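Local coordinates for protein thioredoxin reductase (Streptomyces clavuligerus, PDB 4NTD) that is a homodimeric FAD-dependent oxidoreductase of the thioredoxin reductase family that catalyses disulfide bond formation in the sulfur natural product holomycin, at residues L47-S61 against E93-V106. Residues are numbered along the deposited sequence; the frame is centred on the assembly and turned at random. Where two conformers were deposited one is given.
Sequences LVLARARRRVVLVDS and EVSGYGAEFIRGEV. With FAD (flavin-adenine dinucleotide), chain C.
Tyr-97 lays one ring face against the aliphatic part of Arg-51: CG of Arg-51 sits 3.5 Å from the ring centroid, a CH-pi contact almost on the ring normal. The two side chains run alongside each other, and a bend at chi3 (47°) brings the guanidinium round to the phenol, where Arg-51 NH1 donates, close to the guanidinium plane, to Tyr-97 OH (3.0 Å, angle 145°). Arginine suits this place because its methylenes cover the ring while its charge reaches Glu-169 of the second subunit; Tyr-97 OH is also hydrogen-bonded to Asp-79 of that subunit. With an alanine at Tyr-97, the Arg-51 methylenes would probably lose their aromatic cover and Asp-79 of the second subunit its phenol partner. Ala-50, small enough for close helix packing, meets Tyr-97 CB through its own CB at 3.7 Å.

Strands 56-60 and 100-103, joined by a beta-alpha-beta crossover through helix 83-96, pair in parallel through backbone bonds such as Leu-58 N to Glu-100 O and Ile-102 N to Leu-58 O in the Rossmann-type FAD domain. Leu-58 sets CD1 over one face of the Phe-101 ring, 3.9 Å from its centroid, and touches Val-94 CG1 with the same methyl, packing sheet against helix. At the end of strand 56-60, Asp-60 OD1 accepts from ribose O3B of FAD (2.7 Å), while Val-106, just beyond strand 100-103, grips adenine N1A and N6A through its backbone. Backbone pairing thus aligns the cofactor-binding ends, and the polar pair Arg-51 and Tyr-97, at the other end, faces the second subunit.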
# COMPACT_ATOMS: atom_id res chain seq x y z
N LEU A 47 -6.90 8.44 8.86
CA LEU A 47 -7.20 7.44 9.88
C LEU A 47 -6.02 7.26 10.84
O LEU A 47 -6.19 7.32 12.06
CB LEU A 47 -7.57 6.10 9.23
CG LEU A 47 -7.84 4.90 10.15
CD1 LEU A 47 -8.90 5.23 11.18
CD2 LEU A 47 -8.25 3.69 9.33
N VAL A 48 -4.83 7.06 10.28
CA VAL A 48 -3.63 6.85 11.09
C VAL A 48 -3.25 8.14 11.84
O VAL A 48 -2.89 8.09 13.02
CB VAL A 48 -2.45 6.33 10.23
CG1 VAL A 48 -1.16 6.27 11.03
CG2 VAL A 48 -2.79 4.95 9.66
N LEU A 49 -3.36 9.28 11.17
CA LEU A 49 -3.03 10.57 11.79
C LEU A 49 -3.97 10.94 12.95
O LEU A 49 -3.51 11.43 13.98
CB LEU A 49 -3.01 11.69 10.75
CG LEU A 49 -1.85 11.63 9.75
CD1 LEU A 49 -2.13 12.53 8.56
CD2 LEU A 49 -0.53 11.99 10.41
N ALA A 50 -5.26 10.69 12.78
CA ALA A 50 -6.24 10.96 13.84
C ALA A 50 -6.04 10.02 15.03
O ALA A 50 -6.16 10.44 16.18
CB ALA A 50 -7.66 10.84 13.30
N ARG A 51 -5.71 8.76 14.75
CA ARG A 51 -5.36 7.80 15.80
C ARG A 51 -4.08 8.21 16.54
O ARG A 51 -3.89 7.85 17.70
CB ARG A 51 -5.23 6.39 15.22
CG ARG A 51 -6.57 5.72 14.92
CD ARG A 51 -6.38 4.32 14.33
NE ARG A 51 -5.40 3.57 15.12
CZ ARG A 51 -5.64 3.01 16.30
NH1 ARG A 51 -6.85 3.04 16.85
NH2 ARG A 51 -4.66 2.38 16.93
N ALA A 52 -3.21 8.96 15.86
CA ALA A 52 -2.01 9.54 16.47
C ALA A 52 -2.28 10.87 17.19
O ALA A 52 -1.34 11.58 17.57
CB ALA A 52 -0.93 9.72 15.42
N ARG A 53 -3.56 11.19 17.38
CA ARG A 53 -4.01 12.38 18.11
C ARG A 53 -3.58 13.69 17.45
O ARG A 53 -3.45 14.72 18.12
CB ARG A 53 -3.53 12.32 19.58
CG ARG A 53 -3.83 10.99 20.26
CD ARG A 53 -3.64 11.08 21.77
NE ARG A 53 -4.75 11.77 22.42
CZ ARG A 53 -4.75 12.15 23.69
NH1 ARG A 53 -3.69 11.91 24.46
NH2 ARG A 53 -5.80 12.77 24.21
N ARG A 54 -3.38 13.66 16.14
CA ARG A 54 -3.12 14.87 15.37
C ARG A 54 -4.47 15.43 14.94
O ARG A 54 -5.39 14.67 14.64
CB ARG A 54 -2.26 14.59 14.14
CG ARG A 54 -0.88 14.03 14.46
CD ARG A 54 -0.02 15.02 15.23
NE ARG A 54 1.32 14.49 15.47
CZ ARG A 54 2.27 15.12 16.15
NH1 ARG A 54 2.06 16.31 16.70
NH2 ARG A 54 3.46 14.53 16.30
N ARG A 55 -4.58 16.76 14.92
CA ARG A 55 -5.80 17.42 14.49
C ARG A 55 -5.83 17.50 12.96
O ARG A 55 -5.01 18.18 12.35
CB ARG A 55 -5.91 18.80 15.13
CG ARG A 55 -5.95 18.72 16.64
CD ARG A 55 -6.89 17.61 17.08
NE ARG A 55 -6.36 16.84 18.21
CZ ARG A 55 -6.72 15.58 18.47
NH1 ARG A 55 -7.58 14.96 17.68
NH2 ARG A 55 -6.20 14.94 19.51
N VAL A 56 -6.77 16.77 12.36
CA VAL A 56 -6.86 16.61 10.91
C VAL A 56 -8.15 17.21 10.36
O VAL A 56 -9.22 16.99 10.92
CB VAL A 56 -6.80 15.12 10.53
CG1 VAL A 56 -6.93 14.93 9.02
CG2 VAL A 56 -5.52 14.48 11.04
N VAL A 57 -8.03 17.95 9.26
CA VAL A 57 -9.18 18.38 8.48
C VAL A 57 -9.03 17.80 7.07
O VAL A 57 -7.97 17.96 6.45
CB VAL A 57 -9.29 19.91 8.40
CG1 VAL A 57 -10.47 20.32 7.52
CG2 VAL A 57 -9.43 20.51 9.79
N LEU A 58 -10.06 17.13 6.58
CA LEU A 58 -10.09 16.66 5.20
C LEU A 58 -10.98 17.57 4.38
O LEU A 58 -12.07 17.94 4.82
CB LEU A 58 -10.64 15.23 5.11
CG LEU A 58 -9.85 14.15 5.85
CD1 LEU A 58 -10.43 13.89 7.23
CD2 LEU A 58 -9.81 12.87 5.02
N VAL A 59 -10.50 17.95 3.19
CA VAL A 59 -11.30 18.68 2.22
C VAL A 59 -11.40 17.82 0.96
O VAL A 59 -10.37 17.45 0.38
CB VAL A 59 -10.68 20.05 1.87
CG1 VAL A 59 -11.62 20.86 0.98
CG2 VAL A 59 -10.35 20.84 3.14
N ASP A 60 -12.62 17.49 0.56
CA ASP A 60 -12.84 16.58 -0.57
C ASP A 60 -14.00 17.04 -1.45
O ASP A 60 -15.06 17.38 -0.95
CB ASP A 60 -13.12 15.16 -0.06
CG ASP A 60 -13.41 14.19 -1.19
OD1 ASP A 60 -12.45 13.72 -1.84
OD2 ASP A 60 -14.60 13.91 -1.43
N SER A 61 -13.78 17.02 -2.76
CA SER A 61 -14.76 17.55 -3.72
C SER A 61 -15.81 16.53 -4.20
O SER A 61 -16.68 16.87 -5.00
CB SER A 61 -14.03 18.16 -4.92
OG SER A 61 -13.23 17.21 -5.59
N GLU A 93 -15.15 5.85 10.25
CA GLU A 93 -13.98 5.52 11.08
C GLU A 93 -13.20 6.79 11.40
O GLU A 93 -12.90 7.06 12.57
CB GLU A 93 -13.06 4.53 10.35
CG GLU A 93 -13.63 3.13 10.22
CD GLU A 93 -12.78 2.21 9.36
OE1 GLU A 93 -11.98 2.70 8.53
OE2 GLU A 93 -12.93 0.97 9.49
N VAL A 94 -12.88 7.56 10.37
CA VAL A 94 -12.05 8.75 10.50
C VAL A 94 -12.73 9.83 11.37
O VAL A 94 -12.09 10.41 12.25
CB VAL A 94 -11.67 9.31 9.11
CG1 VAL A 94 -11.05 10.69 9.20
CG2 VAL A 94 -10.71 8.36 8.41
N SER A 95 -14.01 10.08 11.14
CA SER A 95 -14.75 11.07 11.93
C SER A 95 -14.92 10.63 13.39
O SER A 95 -14.95 11.46 14.29
CB SER A 95 -16.10 11.39 11.29
OG SER A 95 -16.97 10.27 11.33
N GLY A 96 -15.01 9.32 13.61
CA GLY A 96 -15.08 8.76 14.96
C GLY A 96 -13.88 9.09 15.83
O GLY A 96 -14.01 9.19 17.06
N TYR A 97 -12.72 9.27 15.20
CA TYR A 97 -11.50 9.67 15.91
C TYR A 97 -11.36 11.19 16.06
O TYR A 97 -10.39 11.66 16.66
CB TYR A 97 -10.27 9.08 15.22
CG TYR A 97 -10.13 7.59 15.41
CD1 TYR A 97 -9.78 7.06 16.65
CD2 TYR A 97 -10.34 6.70 14.36
CE1 TYR A 97 -9.66 5.70 16.84
CE2 TYR A 97 -10.21 5.34 14.54
CZ TYR A 97 -9.87 4.84 15.78
OH TYR A 97 -9.73 3.48 15.98
N GLY A 98 -12.31 11.95 15.53
CA GLY A 98 -12.35 13.40 15.72
C GLY A 98 -11.83 14.23 14.56
O GLY A 98 -11.81 15.46 14.64
N ALA A 99 -11.41 13.58 13.47
CA ALA A 99 -11.03 14.31 12.27
C ALA A 99 -12.28 14.96 11.68
O ALA A 99 -13.38 14.43 11.81
CB ALA A 99 -10.38 13.39 11.25
N GLU A 100 -12.10 16.10 11.03
CA GLU A 100 -13.22 16.88 10.51
C GLU A 100 -13.23 16.90 8.99
O GLU A 100 -12.18 16.95 8.35
CB GLU A 100 -13.15 18.30 11.07
CG GLU A 100 -13.37 18.33 12.57
CD GLU A 100 -13.26 19.73 13.14
OE1 GLU A 100 -12.13 20.24 13.27
OE2 GLU A 100 -14.32 20.32 13.47
N PHE A 101 -14.43 16.84 8.41
CA PHE A 101 -14.62 16.79 6.97
C PHE A 101 -15.28 18.06 6.44
O PHE A 101 -16.22 18.59 7.05
CB PHE A 101 -15.51 15.61 6.58
CG PHE A 101 -14.80 14.28 6.56
CD1 PHE A 101 -14.20 13.81 5.40
CD2 PHE A 101 -14.77 13.48 7.70
CE1 PHE A 101 -13.57 12.58 5.38
CE2 PHE A 101 -14.13 12.25 7.68
CZ PHE A 101 -13.53 11.80 6.52
N ILE A 102 -14.78 18.54 5.31
CA ILE A 102 -15.44 19.58 4.53
C ILE A 102 -15.62 19.06 3.11
O ILE A 102 -14.66 18.56 2.51
CB ILE A 102 -14.59 20.87 4.47
CG1 ILE A 102 -14.33 21.42 5.88
CG2 ILE A 102 -15.27 21.93 3.60
CD1 ILE A 102 -13.37 22.59 5.92
N ARG A 103 -16.83 19.15 2.58
CA ARG A 103 -17.05 18.87 1.16
C ARG A 103 -16.86 20.17 0.39
O ARG A 103 -17.70 21.06 0.46
CB ARG A 103 -18.43 18.28 0.89
CG ARG A 103 -18.61 17.90 -0.57
CD ARG A 103 -19.98 17.32 -0.86
NE ARG A 103 -20.24 17.23 -2.30
CZ ARG A 103 -20.24 16.09 -2.98
NH1 ARG A 103 -20.03 14.95 -2.36
NH2 ARG A 103 -20.48 16.10 -4.29
N GLY A 104 -15.76 20.26 -0.34
CA GLY A 104 -15.41 21.46 -1.09
C GLY A 104 -14.18 21.22 -1.94
O GLY A 104 -13.67 20.10 -2.01
N GLU A 105 -13.69 22.28 -2.58
CA GLU A 105 -12.56 22.19 -3.49
C GLU A 105 -11.46 23.15 -3.06
O GLU A 105 -11.68 24.35 -2.94
CB GLU A 105 -12.99 22.52 -4.92
CG GLU A 105 -11.87 22.38 -5.95
CD GLU A 105 -12.30 22.67 -7.38
OE1 GLU A 105 -13.52 22.72 -7.65
OE2 GLU A 105 -11.41 22.83 -8.23
N VAL A 106 -10.27 22.61 -2.81
CA VAL A 106 -9.09 23.43 -2.53
C VAL A 106 -8.58 23.98 -3.86
O VAL A 106 -8.35 23.22 -4.80
CB VAL A 106 -7.97 22.61 -1.85
CG1 VAL A 106 -6.73 23.47 -1.65
CG2 VAL A 106 -8.46 22.04 -0.52
PA FAD C . -9.54 8.94 -5.71
O1A FAD C . -10.19 7.69 -5.18
O2A FAD C . -9.85 9.36 -7.12
O5B FAD C . -9.92 10.15 -4.73
C5B FAD C . -9.43 11.46 -4.98
C4B FAD C . -10.36 12.45 -4.30
O4B FAD C . -9.77 13.75 -4.32
C3B FAD C . -11.71 12.56 -5.01
O3B FAD C . -12.78 12.25 -4.10
C2B FAD C . -11.78 14.01 -5.48
O2B FAD C . -13.10 14.55 -5.38
C1B FAD C . -10.81 14.71 -4.55
N9A FAD C . -10.19 15.96 -5.05
C8A FAD C . -9.50 16.12 -6.19
N7A FAD C . -9.07 17.40 -6.31
C5A FAD C . -9.48 18.07 -5.21
C6A FAD C . -9.35 19.45 -4.70
N6A FAD C . -8.69 20.39 -5.41
N1A FAD C . -9.93 19.73 -3.50
C2A FAD C . -10.60 18.80 -2.79
N3A FAD C . -10.74 17.52 -3.20
C4A FAD C . -10.21 17.11 -4.38
N1 FAD C . -9.29 0.10 -8.39
C2 FAD C . -9.45 -1.05 -7.69
O2 FAD C . -8.60 -1.32 -6.81
N3 FAD C . -10.47 -1.89 -7.90
C4 FAD C . -11.42 -1.65 -8.82
O4 FAD C . -12.36 -2.45 -9.00
C4X FAD C . -11.33 -0.41 -9.63
N5 FAD C . -12.24 -0.08 -10.58
C5X FAD C . -12.09 1.07 -11.30
C6 FAD C . -13.04 1.39 -12.27
C7 FAD C . -12.92 2.55 -13.03
C7M FAD C . -13.96 2.87 -14.08
C8 FAD C . -11.78 3.47 -12.79
C8M FAD C . -11.64 4.73 -13.60
C9 FAD C . -10.84 3.16 -11.82
C9A FAD C . -10.94 1.99 -11.06
N10 FAD C . -9.99 1.66 -10.07
C10 FAD C . -10.17 0.47 -9.34
C1' FAD C . -8.83 2.50 -9.74
C2' FAD C . -9.22 3.47 -8.63
O2' FAD C . -10.08 4.49 -9.18
C3' FAD C . -8.00 4.13 -7.99
O3' FAD C . -7.11 3.11 -7.51
C4' FAD C . -8.36 5.05 -6.82
O4' FAD C . -9.42 5.94 -7.16
C5' FAD C . -7.16 5.88 -6.38
O5' FAD C . -7.42 6.42 -5.09
P FAD C . -6.99 7.91 -4.69
O1P FAD C . -5.60 8.17 -5.21
O2P FAD C . -7.30 8.09 -3.23
O3P FAD C . -7.93 8.87 -5.60
O HOH W 1 -8.03 10.99 18.07
O HOH W 2 -9.88 18.52 13.24